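Local coordinates for protein lysin (Enterococcus phage IMEEF1, PDB 6IST) that probably cleaves the cell-wall peptidoglycan of its enterococcal host through a calcium-binding, CHAP-type cysteine peptidase domain, at residues S9-L14 against T91-E96; F41-Y46 against G134-P139; Q62-R65 against T70-K73. All coordinates share one frame; numbering follows the deposited sequence.

Interaction 1: residues S9-L14 against T91-E96; sequences SYVNGL and TGIATE
Val11 on helix 4-13 faces Ile93 on strand 90-94 and Thr95 just after it, an example of helix-on-sheet packing in what is probably the papain-like fold of a CHAP domain. The apolar part of the contact rests on one methyl group. CG1 of Val11, carried anti to the backbone N (chi1 176°), approaches CB of Ile93 at 4.2 Å. The same methyl lies 4.1 Å from CG2 of Thr95, the two side chains meeting at a slant. Val36 of helix 29-41 and Val107 of strand 103-108 also pack on Val11, while Ile93 touches Thr33 of that helix and Val77 of strand 77-80.

The polar part lies at the outer margin, and no direct hydrogen bond joins the segments. Asn12 brings OD1 to 3.9 Å from CG2 of Thr95, an approach of van der Waals character, and leaves the real polar linkage to two waters. Each end of its amide uses a different one. ND2 donates to a water 2.9 Å away, which in turn donates to the backbone O of Thr95. With a partner for both OD1 and ND2, the amide probably favours one of its two flipped orientations.

Thr95 presents two chemistries to the helix: its methyl takes the packing, while its hydroxyl takes the second water and makes a weak hydrogen bond to the backbone O of Val105. That second water sits 2.8 Å from OD1 of Asn12, to which it donates, and 2.8 Å from OG1 of Thr95.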
# COMPACT_ATOMS: atom_id res chain seq x y z
N SER C 9 21.37 -14.37 7.00
CA SER C 9 21.20 -14.86 8.37
C SER C 9 19.86 -15.58 8.55
O SER C 9 19.78 -16.68 9.04
CB SER C 9 21.33 -13.72 9.34
OG SER C 9 21.16 -14.23 10.63
N TYR C 10 18.80 -14.95 8.09
CA TYR C 10 17.47 -15.51 8.20
C TYR C 10 17.34 -16.84 7.44
O TYR C 10 16.91 -17.86 7.99
CB TYR C 10 16.42 -14.50 7.70
CG TYR C 10 15.03 -15.06 7.77
CD1 TYR C 10 14.36 -15.17 8.97
CD2 TYR C 10 14.42 -15.51 6.64
CE1 TYR C 10 13.07 -15.74 9.04
CE2 TYR C 10 13.14 -16.06 6.67
CZ TYR C 10 12.48 -16.19 7.87
OH TYR C 10 11.21 -16.77 7.85
N VAL C 11 17.76 -16.83 6.18
CA VAL C 11 17.73 -18.05 5.35
C VAL C 11 18.56 -19.20 5.93
O VAL C 11 18.04 -20.30 6.10
CB VAL C 11 18.11 -17.75 3.91
CG1 VAL C 11 18.17 -19.00 3.07
CG2 VAL C 11 17.03 -16.85 3.34
N ASN C 12 19.81 -18.92 6.29
CA ASN C 12 20.61 -19.96 6.91
C ASN C 12 19.99 -20.50 8.25
O ASN C 12 20.10 -21.69 8.54
CB ASN C 12 22.02 -19.49 7.09
CG ASN C 12 22.81 -19.53 5.78
OD1 ASN C 12 22.82 -20.56 5.09
ND2 ASN C 12 23.52 -18.44 5.47
N GLY C 13 19.34 -19.61 9.00
CA GLY C 13 18.56 -19.93 10.21
C GLY C 13 17.38 -20.85 9.95
O GLY C 13 16.93 -21.54 10.83
N LEU C 14 16.84 -20.85 8.75
CA LEU C 14 15.74 -21.75 8.48
C LEU C 14 16.16 -23.16 8.21
O LEU C 14 15.30 -24.03 8.11
CB LEU C 14 15.01 -21.32 7.24
CG LEU C 14 14.25 -20.02 7.43
CD1 LEU C 14 13.67 -19.63 6.06
CD2 LEU C 14 13.16 -20.18 8.50
N THR C 91 12.59 -23.42 -6.87
CA THR C 91 13.19 -22.17 -6.44
C THR C 91 13.83 -22.39 -5.12
O THR C 91 13.67 -23.41 -4.52
CB THR C 91 12.13 -21.06 -6.39
OG1 THR C 91 12.76 -19.80 -6.12
CG2 THR C 91 11.02 -21.33 -5.32
N GLY C 92 14.69 -21.44 -4.76
CA GLY C 92 15.33 -21.44 -3.44
C GLY C 92 16.22 -20.18 -3.44
O GLY C 92 16.17 -19.35 -4.35
N ILE C 93 16.99 -19.96 -2.37
CA ILE C 93 17.74 -18.73 -2.26
C ILE C 93 19.24 -19.04 -2.28
O ILE C 93 19.69 -19.77 -1.38
CB ILE C 93 17.45 -17.99 -0.95
CG1 ILE C 93 15.92 -17.68 -0.74
CG2 ILE C 93 18.24 -16.67 -0.89
CD1 ILE C 93 15.27 -16.87 -1.84
N ALA C 94 19.98 -18.32 -3.11
CA ALA C 94 21.49 -18.52 -3.25
C ALA C 94 22.09 -17.91 -1.99
O ALA C 94 21.76 -16.80 -1.60
CB ALA C 94 22.03 -17.83 -4.45
N THR C 95 22.94 -18.68 -1.32
CA THR C 95 23.51 -18.21 -0.03
C THR C 95 24.96 -17.79 -0.19
O THR C 95 25.56 -17.21 0.77
CB THR C 95 23.42 -19.27 1.04
OG1 THR C 95 23.82 -20.55 0.54
CG2 THR C 95 21.96 -19.34 1.48
N GLU C 96 25.47 -18.04 -1.39
CA GLU C 96 26.83 -17.73 -1.78
C GLU C 96 26.88 -17.34 -3.22
O GLU C 96 26.00 -17.69 -3.98
CB GLU C 96 27.71 -18.99 -1.57
CG GLU C 96 27.85 -19.40 -0.12
CD GLU C 96 28.50 -20.76 0.07
OE1 GLU C 96 28.31 -21.33 1.16
OE2 GLU C 96 29.18 -21.28 -0.86
O HOH W 1 25.53 -17.58 3.56
O HOH W 2 24.27 -21.76 3.06

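Interaction 2: residues F41-Y46 against G134-P139; sequences FGWRPY and GVIRPP
The ring of Phe41 receives a backbone carbonyl at its edge: Pro139 O lies near the ring plane, 3.6 Å from CE1. At the same corner Pro139 CD comes to 3.7 Å from Phe41 CE1, a proline methylene beside an aromatic C-H. Pro138 approaches obliquely from another direction, its CB 3.4 Å from Phe41 CZ and 3.5 Å from Phe41 CE2, a close fit for carbon on carbon. The indole of Trp43 is treated differently. One of its faces is covered by Pro45, the next residue but one in its own segment, whose CG stands 3.7 Å above the ring centre. Across the contact only the edge is used, where Trp43 CH2 meets Ile136 CD1 at 4.2 Å, close to the plane of the indole.

Both rings also meet Phe61 edge-to-face, which links the two aromatics through a third. The setting is the probable papain-like fold of CHAP domains: Phe41 ends helix 29-41, and the strand 132-137 belongs to the antiparallel sheet of this domain. Gly42 turns the chain out of the helix with a positive phi of 67° and delivers it to the short, weakly bonded strand 43-44, which pairs with strand 215-219 in a separate mixed sheet. There Trp43 has CG anti to the backbone N (chi1 173°). This torsion directs the benzo end of the indole to Ile136, while Phe41, with CG anti to its carbonyl carbon (chi1 -68°), points its CE1-CZ-CE2 end at the two prolines at which the chain leaves strand 132-137. No hydrogen bond crosses this contact. Met37 and Pro58 pack on Trp43 as well.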
# COMPACT_ATOMS: atom_id res chain seq x y z
N PHE C 41 11.18 -7.72 1.57
CA PHE C 41 10.89 -6.75 0.52
C PHE C 41 9.42 -6.36 0.37
O PHE C 41 9.11 -5.55 -0.46
CB PHE C 41 11.38 -7.30 -0.79
CG PHE C 41 12.85 -7.40 -0.85
CD1 PHE C 41 13.58 -6.27 -1.07
CD2 PHE C 41 13.51 -8.61 -0.63
CE1 PHE C 41 14.96 -6.36 -1.15
CE2 PHE C 41 14.87 -8.67 -0.64
CZ PHE C 41 15.59 -7.54 -0.85
N GLY C 42 8.55 -6.96 1.13
CA GLY C 42 7.11 -6.65 1.07
C GLY C 42 6.54 -7.09 -0.28
O GLY C 42 5.49 -6.60 -0.69
N TRP C 43 7.19 -8.04 -0.94
CA TRP C 43 6.75 -8.56 -2.26
C TRP C 43 6.23 -9.98 -2.04
O TRP C 43 6.97 -10.84 -1.52
CB TRP C 43 7.91 -8.60 -3.22
CG TRP C 43 7.57 -9.29 -4.56
CD1 TRP C 43 6.42 -9.17 -5.27
CD2 TRP C 43 8.42 -10.11 -5.32
NE1 TRP C 43 6.47 -9.89 -6.39
CE2 TRP C 43 7.73 -10.43 -6.49
CE3 TRP C 43 9.72 -10.55 -5.18
CZ2 TRP C 43 8.27 -11.25 -7.44
CZ3 TRP C 43 10.24 -11.37 -6.13
CH2 TRP C 43 9.53 -11.70 -7.25
N ARG C 44 4.98 -10.28 -2.45
CA ARG C 44 4.48 -11.69 -2.49
C ARG C 44 4.47 -12.18 -3.96
O ARG C 44 3.59 -11.84 -4.74
CB ARG C 44 3.07 -11.80 -1.86
CG ARG C 44 2.52 -13.20 -1.89
CD ARG C 44 1.16 -13.34 -1.14
NE ARG C 44 0.09 -13.04 -2.11
CZ ARG C 44 -1.25 -13.12 -1.92
NH1 ARG C 44 -2.08 -12.84 -2.92
NH2 ARG C 44 -1.74 -13.55 -0.75
N PRO C 45 5.49 -12.97 -4.35
CA PRO C 45 5.48 -13.53 -5.68
C PRO C 45 4.26 -14.37 -5.86
O PRO C 45 3.80 -14.99 -4.94
CB PRO C 45 6.76 -14.42 -5.72
CG PRO C 45 7.62 -13.88 -4.62
CD PRO C 45 6.66 -13.42 -3.56
N TYR C 46 3.82 -14.44 -7.09
CA TYR C 46 2.59 -15.11 -7.44
C TYR C 46 2.88 -16.47 -8.08
O TYR C 46 3.89 -16.69 -8.72
CB TYR C 46 1.86 -14.19 -8.41
CG TYR C 46 0.65 -14.82 -8.94
CD1 TYR C 46 -0.53 -14.83 -8.17
CD2 TYR C 46 0.65 -15.42 -10.19
CE1 TYR C 46 -1.69 -15.42 -8.66
CE2 TYR C 46 -0.51 -16.04 -10.67
CZ TYR C 46 -1.66 -16.01 -9.91
OH TYR C 46 -2.79 -16.60 -10.40
N GLY C 134 17.50 -19.21 -14.42
CA GLY C 134 18.11 -17.90 -14.05
C GLY C 134 17.83 -17.45 -12.63
O GLY C 134 17.53 -18.27 -11.73
N VAL C 135 17.89 -16.13 -12.40
CA VAL C 135 17.79 -15.56 -11.13
C VAL C 135 16.90 -14.36 -11.11
O VAL C 135 16.72 -13.74 -12.18
CB VAL C 135 19.14 -15.16 -10.55
CG1 VAL C 135 19.98 -16.41 -10.33
CG2 VAL C 135 19.85 -14.05 -11.31
N ILE C 136 16.28 -14.11 -9.97
CA ILE C 136 15.73 -12.76 -9.64
C ILE C 136 16.67 -12.20 -8.63
O ILE C 136 16.98 -12.86 -7.63
CB ILE C 136 14.28 -12.83 -9.18
CG1 ILE C 136 13.44 -13.14 -10.38
CG2 ILE C 136 13.82 -11.50 -8.58
CD1 ILE C 136 12.00 -13.57 -10.12
N ARG C 137 17.20 -11.03 -8.95
CA ARG C 137 18.14 -10.33 -8.07
C ARG C 137 17.40 -9.19 -7.37
O ARG C 137 17.02 -8.21 -8.02
CB ARG C 137 19.31 -9.84 -8.90
CG ARG C 137 20.29 -9.05 -8.10
CD ARG C 137 21.64 -9.12 -8.79
NE ARG C 137 22.02 -10.52 -9.01
CZ ARG C 137 22.88 -10.95 -9.94
NH1 ARG C 137 23.51 -10.08 -10.73
NH2 ARG C 137 23.15 -12.24 -10.07
N PRO C 138 17.14 -9.34 -6.06
CA PRO C 138 16.48 -8.25 -5.28
C PRO C 138 17.49 -7.11 -5.14
O PRO C 138 18.73 -7.34 -5.27
CB PRO C 138 16.24 -8.84 -3.90
CG PRO C 138 16.29 -10.31 -4.11
CD PRO C 138 17.30 -10.54 -5.23
N PRO C 139 17.00 -5.93 -4.89
CA PRO C 139 17.85 -4.74 -4.68
C PRO C 139 18.39 -4.69 -3.24
O PRO C 139 17.69 -4.33 -2.32
CB PRO C 139 16.91 -3.61 -4.96
CG PRO C 139 15.57 -4.09 -4.61
CD PRO C 139 15.57 -5.59 -4.75

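Interaction 3: residues Q62-R65 against T70-K73; sequences QRIR and TQIK
Three side-chain torsions set up the meeting of Ile64 and Gln71. In Ile64, a chi1 of -50° places CG2 opposite the backbone N and turns this methyl toward the neighbouring loop. In Gln71 the chain runs out extended beyond CG (chi2 174°), and the last torsion, -92°, turns the amide so that NE2 leads toward the strand. NE2 comes to 4.0 Å from CG2 of Ile64, the two side chains meeting at an angle.

The same nitrogen lies 3.8 Å from the backbone O of Arg65, too far for a direct bond, and a water lies between. Gln71 NE2 donates to this water at 2.9 Å. From the water to Arg65 O the distance is 2.5 Å, so short that a bond there is doubtful.

The setting is the short connection that follows strand 62-65, an outermost strand of the antiparallel sheet of a CHAP-type fold. A loop that includes Thr66, Thr67 and Ser68 leads to the 3-10 segment with Gln71. OE1 accepts from the backbone N of both Thr67 and Ser68 in that loop. Held there, the amide has little freedom to flip, and NE2 is left to face the strand. Arg65 sends its own side chain elsewhere, into a cation-pi contact with Trp133.

Chemically, then, the oxygen of Gln71 accepts two loop N-H groups while its nitrogen faces the strand and a bound water, which may bridge to Arg65 O. Such a surface contact, perhaps water-mediated, implies that strand and loop meet with little apolar burial.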
# COMPACT_ATOMS: atom_id res chain seq x y z
N GLN C 62 15.73 -7.12 -10.61
CA GLN C 62 16.24 -7.51 -11.90
C GLN C 62 16.06 -9.01 -12.07
O GLN C 62 16.11 -9.77 -11.12
CB GLN C 62 17.72 -7.24 -12.04
CG GLN C 62 18.14 -5.76 -11.99
CD GLN C 62 19.63 -5.65 -11.76
OE1 GLN C 62 20.40 -6.53 -12.15
NE2 GLN C 62 20.03 -4.58 -11.09
N ARG C 63 15.88 -9.40 -13.29
CA ARG C 63 15.80 -10.82 -13.65
C ARG C 63 16.75 -11.11 -14.76
O ARG C 63 16.83 -10.36 -15.73
CB ARG C 63 14.36 -11.10 -14.06
CG ARG C 63 14.09 -12.48 -14.55
CD ARG C 63 12.64 -12.87 -14.39
NE ARG C 63 11.82 -11.88 -15.02
CZ ARG C 63 10.54 -11.64 -14.74
NH1 ARG C 63 9.91 -12.25 -13.77
NH2 ARG C 63 9.95 -10.64 -15.36
N ILE C 64 17.52 -12.19 -14.63
CA ILE C 64 18.60 -12.52 -15.54
C ILE C 64 18.55 -14.01 -15.87
O ILE C 64 18.60 -14.86 -14.97
CB ILE C 64 20.00 -12.23 -14.87
CG1 ILE C 64 20.04 -10.84 -14.27
CG2 ILE C 64 21.13 -12.45 -15.87
CD1 ILE C 64 21.16 -10.55 -13.27
N ARG C 65 18.48 -14.32 -17.15
CA ARG C 65 18.68 -15.68 -17.64
C ARG C 65 20.15 -16.03 -17.43
O ARG C 65 21.01 -15.26 -17.81
CB ARG C 65 18.43 -15.75 -19.13
CG ARG C 65 17.07 -16.21 -19.52
CD ARG C 65 17.09 -17.59 -20.14
NE ARG C 65 17.89 -18.52 -19.37
CZ ARG C 65 18.09 -19.79 -19.70
NH1 ARG C 65 17.53 -20.31 -20.80
NH2 ARG C 65 18.85 -20.56 -18.90
N THR C 70 28.64 -18.73 -12.53
CA THR C 70 29.38 -17.57 -12.10
C THR C 70 28.57 -16.30 -12.15
O THR C 70 29.01 -15.33 -11.62
CB THR C 70 30.71 -17.37 -12.87
OG1 THR C 70 30.43 -17.09 -14.24
CG2 THR C 70 31.60 -18.63 -12.79
N GLN C 71 27.40 -16.28 -12.78
CA GLN C 71 26.54 -15.15 -12.75
C GLN C 71 25.69 -15.04 -11.43
O GLN C 71 24.99 -14.07 -11.27
CB GLN C 71 25.56 -15.19 -13.95
CG GLN C 71 26.22 -15.19 -15.32
CD GLN C 71 25.20 -15.38 -16.44
OE1 GLN C 71 24.94 -16.49 -16.84
NE2 GLN C 71 24.54 -14.30 -16.85
N ILE C 72 25.68 -16.08 -10.59
CA ILE C 72 24.81 -16.18 -9.42
C ILE C 72 25.53 -15.42 -8.33
O ILE C 72 26.76 -15.59 -8.16
CB ILE C 72 24.56 -17.62 -8.96
CG1 ILE C 72 23.71 -18.32 -10.04
CG2 ILE C 72 23.80 -17.69 -7.65
CD1 ILE C 72 23.75 -19.84 -9.97
N LYS C 73 24.78 -14.56 -7.67
CA LYS C 73 25.25 -13.81 -6.51
C LYS C 73 24.50 -14.22 -5.28
O LYS C 73 23.30 -14.58 -5.32
CB LYS C 73 25.06 -12.31 -6.74
CG LYS C 73 25.80 -11.73 -7.91
CD LYS C 73 27.26 -11.55 -7.67
CE LYS C 73 27.96 -11.04 -8.95
NZ LYS C 73 29.41 -10.72 -8.74
O HOH W 3 22.66 -13.91 -19.02

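All three contacts reach the same antiparallel sheet, at different places. Interactions 2 and 3 meet on neighbouring strands, their centres about 12 Å apart: Arg137 N lies 2.7 Å from Gln62 O, and the guanidinium NH2 of Arg137 reaches Gln71 O at 2.9 Å, so one residue probably ties both halves of interaction 3 to strand 132-137. Interaction 1 touches interaction 3 through Ala94 CB, 3.7 Å from Ile72 CG2, but stays about 6 Å from interaction 2 at the nearest atoms. Of the three it is the one near the probable active site: Ile93 lies near, without touching, the possible Cys29-His90-Asp108 triad, and its side chain is about 11 Å from that of the calcium ligand Asp31.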